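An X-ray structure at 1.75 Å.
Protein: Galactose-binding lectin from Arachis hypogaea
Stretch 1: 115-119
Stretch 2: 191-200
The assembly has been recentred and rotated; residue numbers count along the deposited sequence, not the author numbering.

Stretch 1, residues 115-119: GHFVG
Stretch 2, residues 191-200: VVDLKAKLPE

A short strand packs against a one-turn helix and the loop leaving it, through a small apolar cluster centred on Val-118 and a single hydrogen bond from the ring of His-116 to the backbone; 273 Å² is buried in all, both sides summed. The stretches belong to one chain, and no two touching residues lie closer than 74 positions in sequence. The chain turns a corner at His-116 (phi/psi -116/93) and then runs extended through Phe-117 (-170/166), Val-118 (-130/131) and Gly-119 (-155/173). In the second stretch Val-191 and Val-192 are extended (-77/119 and -131/120), Asp-193 (-88/93) leads into the helix of residues 194-197, and Leu-198 is the first residue to leave helical angles (-128/162), followed by Pro-199 at -75/170. The register sets Phe-117 CA 7.2 Å from Leu-198 CA and Val-118 CA 7.9 Å from Lys-197 CA, a spacing that leaves room for side chains between the backbones.

Val-118 points toward the second stretch and is the most covered residue of the contact. With chi1 at 170° (t), both its methyls lie near Val-192 CG1 and Leu-194 CD2, Val-118 CG1 at 4.0 and 3.9 Å and Val-118 CG2 at 4.2 and 4.0 Å; Val-118 CG2 also meets Leu-198 CD1 at 3.9 Å and Lys-197 CB at 4.3 Å. A compact branched residue thus reaches partners in the helix and in the loops before and after it without a long side chain. Val-192 (chi1 -174°, t) points back toward the strand. Leu-194 (m, t; -68°, -167°) and Leu-198 (m, t; -75°, 163°) leave their backbones sideways, and their ends come nearer; all three are buried, as apolar side chains in such a cluster should be. Leu-198 CD2 also approaches Phe-117 CA at 4.4 Å. The Phe-117 side chain itself points away from this contact, chi1 65° (p) and chi2 -83°, so that it is mainly the backbone of this residue that meets the leucine.

His-116 is exposed, and its CB leaves sideways, but chi1 of -166° (t) and chi2 of -178° bring the ring close to the carbonyl at the end of the helix. There His-116 NE2 donates to Lys-197 O over 3.1 Å, at an N-H...O angle of 141°, with the oxygen at the ring edge near its plane. The same His-116 NE2 lies 4.3 Å from Pro-199 CD. Lys-197 (m, m, t, t) gives this contact its carbonyl and the start of its side chain, whose end leads away, as suits a charged group at an exposed position.

The helix is fastened within its own stretch. Asp-193 is its N-cap (chi1 -174°, chi2 -5°): Asp-193 OD1 accepts weak bonds from Lys-195 N at 3.2 Å and Ala-196 N at 3.4 Å. Leu-198 N donates to Leu-194 O at 2.9 Å and Lys-197 N to Asp-193 O at 3.1 Å, closing the turn that brings both leucines to Val-118.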

# COMPACT_ATOMS: atom_id res chain seq x y z
N GLY A 115 -21.80 -10.40 26.18
CA GLY A 115 -22.08 -9.92 24.83
C GLY A 115 -21.51 -10.88 23.81
O GLY A 115 -20.98 -11.93 24.18
N HIS A 116 -21.64 -10.54 22.53
CA HIS A 116 -21.10 -11.37 21.46
C HIS A 116 -20.03 -10.54 20.75
O HIS A 116 -20.34 -9.72 19.88
CB HIS A 116 -22.21 -11.83 20.50
CG HIS A 116 -21.80 -12.94 19.59
ND1 HIS A 116 -22.67 -13.44 18.63
CD2 HIS A 116 -20.64 -13.64 19.54
CE1 HIS A 116 -22.00 -14.40 18.01
NE2 HIS A 116 -20.79 -14.57 18.52
N PHE A 117 -18.76 -10.70 21.18
CA PHE A 117 -17.64 -9.92 20.66
C PHE A 117 -16.32 -10.48 21.15
O PHE A 117 -16.28 -11.23 22.11
CB PHE A 117 -17.76 -8.42 21.12
CG PHE A 117 -17.64 -8.24 22.62
CD1 PHE A 117 -18.74 -8.41 23.45
CD2 PHE A 117 -16.41 -7.92 23.20
CE1 PHE A 117 -18.62 -8.31 24.85
CE2 PHE A 117 -16.29 -7.80 24.59
CZ PHE A 117 -17.39 -8.00 25.41
N VAL A 118 -15.24 -10.04 20.52
CA VAL A 118 -13.86 -10.31 20.90
C VAL A 118 -13.23 -8.94 20.91
O VAL A 118 -13.44 -8.18 19.97
CB VAL A 118 -13.11 -11.35 20.00
CG1 VAL A 118 -11.60 -11.39 20.32
CG2 VAL A 118 -13.73 -12.74 20.16
N GLY A 119 -12.52 -8.60 21.97
CA GLY A 119 -11.93 -7.27 21.99
C GLY A 119 -10.72 -7.06 22.86
O GLY A 119 -10.33 -7.94 23.62
N VAL A 191 -4.45 -16.77 23.45
CA VAL A 191 -4.97 -17.63 22.38
C VAL A 191 -6.50 -17.48 22.39
O VAL A 191 -7.12 -17.73 23.43
CB VAL A 191 -4.51 -19.11 22.54
CG1 VAL A 191 -5.31 -20.04 21.63
CG2 VAL A 191 -3.00 -19.24 22.30
N VAL A 192 -7.07 -17.01 21.27
CA VAL A 192 -8.50 -16.80 21.05
C VAL A 192 -8.84 -17.44 19.70
O VAL A 192 -8.29 -17.03 18.67
CB VAL A 192 -8.97 -15.31 21.07
CG1 VAL A 192 -10.50 -15.23 20.98
CG2 VAL A 192 -8.46 -14.57 22.31
N ASP A 193 -9.74 -18.43 19.70
CA ASP A 193 -10.16 -19.09 18.46
C ASP A 193 -11.33 -18.32 17.85
O ASP A 193 -12.50 -18.61 18.17
CB ASP A 193 -10.53 -20.57 18.70
CG ASP A 193 -10.85 -21.36 17.43
OD1 ASP A 193 -10.90 -20.74 16.33
OD2 ASP A 193 -10.98 -22.60 17.53
N LEU A 194 -11.02 -17.38 16.95
CA LEU A 194 -12.01 -16.52 16.31
C LEU A 194 -13.07 -17.34 15.52
O LEU A 194 -14.24 -16.99 15.56
CB LEU A 194 -11.32 -15.47 15.40
CG LEU A 194 -10.48 -14.38 16.11
CD1 LEU A 194 -10.14 -13.27 15.13
CD2 LEU A 194 -11.22 -13.77 17.28
N LYS A 195 -12.67 -18.46 14.91
CA LYS A 195 -13.57 -19.38 14.18
C LYS A 195 -14.63 -20.01 15.12
O LYS A 195 -15.74 -20.29 14.68
CB LYS A 195 -12.73 -20.48 13.52
CG LYS A 195 -13.46 -21.34 12.51
CD LYS A 195 -12.53 -22.45 12.07
CE LYS A 195 -13.02 -23.17 10.85
NZ LYS A 195 -12.24 -24.42 10.64
N ALA A 196 -14.28 -20.24 16.40
CA ALA A 196 -15.17 -20.83 17.39
C ALA A 196 -16.05 -19.79 18.09
O ALA A 196 -17.14 -20.13 18.55
CB ALA A 196 -14.36 -21.58 18.45
N LYS A 197 -15.59 -18.55 18.19
CA LYS A 197 -16.31 -17.52 18.94
C LYS A 197 -17.08 -16.53 18.07
O LYS A 197 -17.95 -15.83 18.57
CB LYS A 197 -15.31 -16.73 19.81
CG LYS A 197 -14.50 -17.57 20.81
CD LYS A 197 -15.37 -18.23 21.87
CE LYS A 197 -14.55 -18.99 22.87
NZ LYS A 197 -15.38 -19.92 23.68
N LEU A 198 -16.74 -16.41 16.81
CA LEU A 198 -17.42 -15.43 15.97
C LEU A 198 -17.95 -16.03 14.67
O LEU A 198 -17.39 -17.02 14.20
CB LEU A 198 -16.45 -14.28 15.62
CG LEU A 198 -16.17 -13.28 16.75
CD1 LEU A 198 -14.94 -12.46 16.46
CD2 LEU A 198 -17.36 -12.37 17.01
N PRO A 199 -18.91 -15.34 13.99
CA PRO A 199 -19.40 -15.83 12.68
C PRO A 199 -18.39 -15.59 11.56
O PRO A 199 -17.41 -14.81 11.76
CB PRO A 199 -20.67 -15.00 12.45
CG PRO A 199 -20.44 -13.73 13.21
CD PRO A 199 -19.63 -14.11 14.41
N GLU A 200 -18.63 -16.17 10.37
CA GLU A 200 -17.72 -15.99 9.23
C GLU A 200 -17.51 -14.51 8.85
O GLU A 200 -16.40 -14.15 8.45
CB GLU A 200 -18.22 -16.76 7.99
CG GLU A 200 -18.05 -18.26 8.12
CD GLU A 200 -18.94 -19.04 7.18
OE1 GLU A 200 -18.54 -19.21 6.00
OE2 GLU A 200 -20.02 -19.50 7.61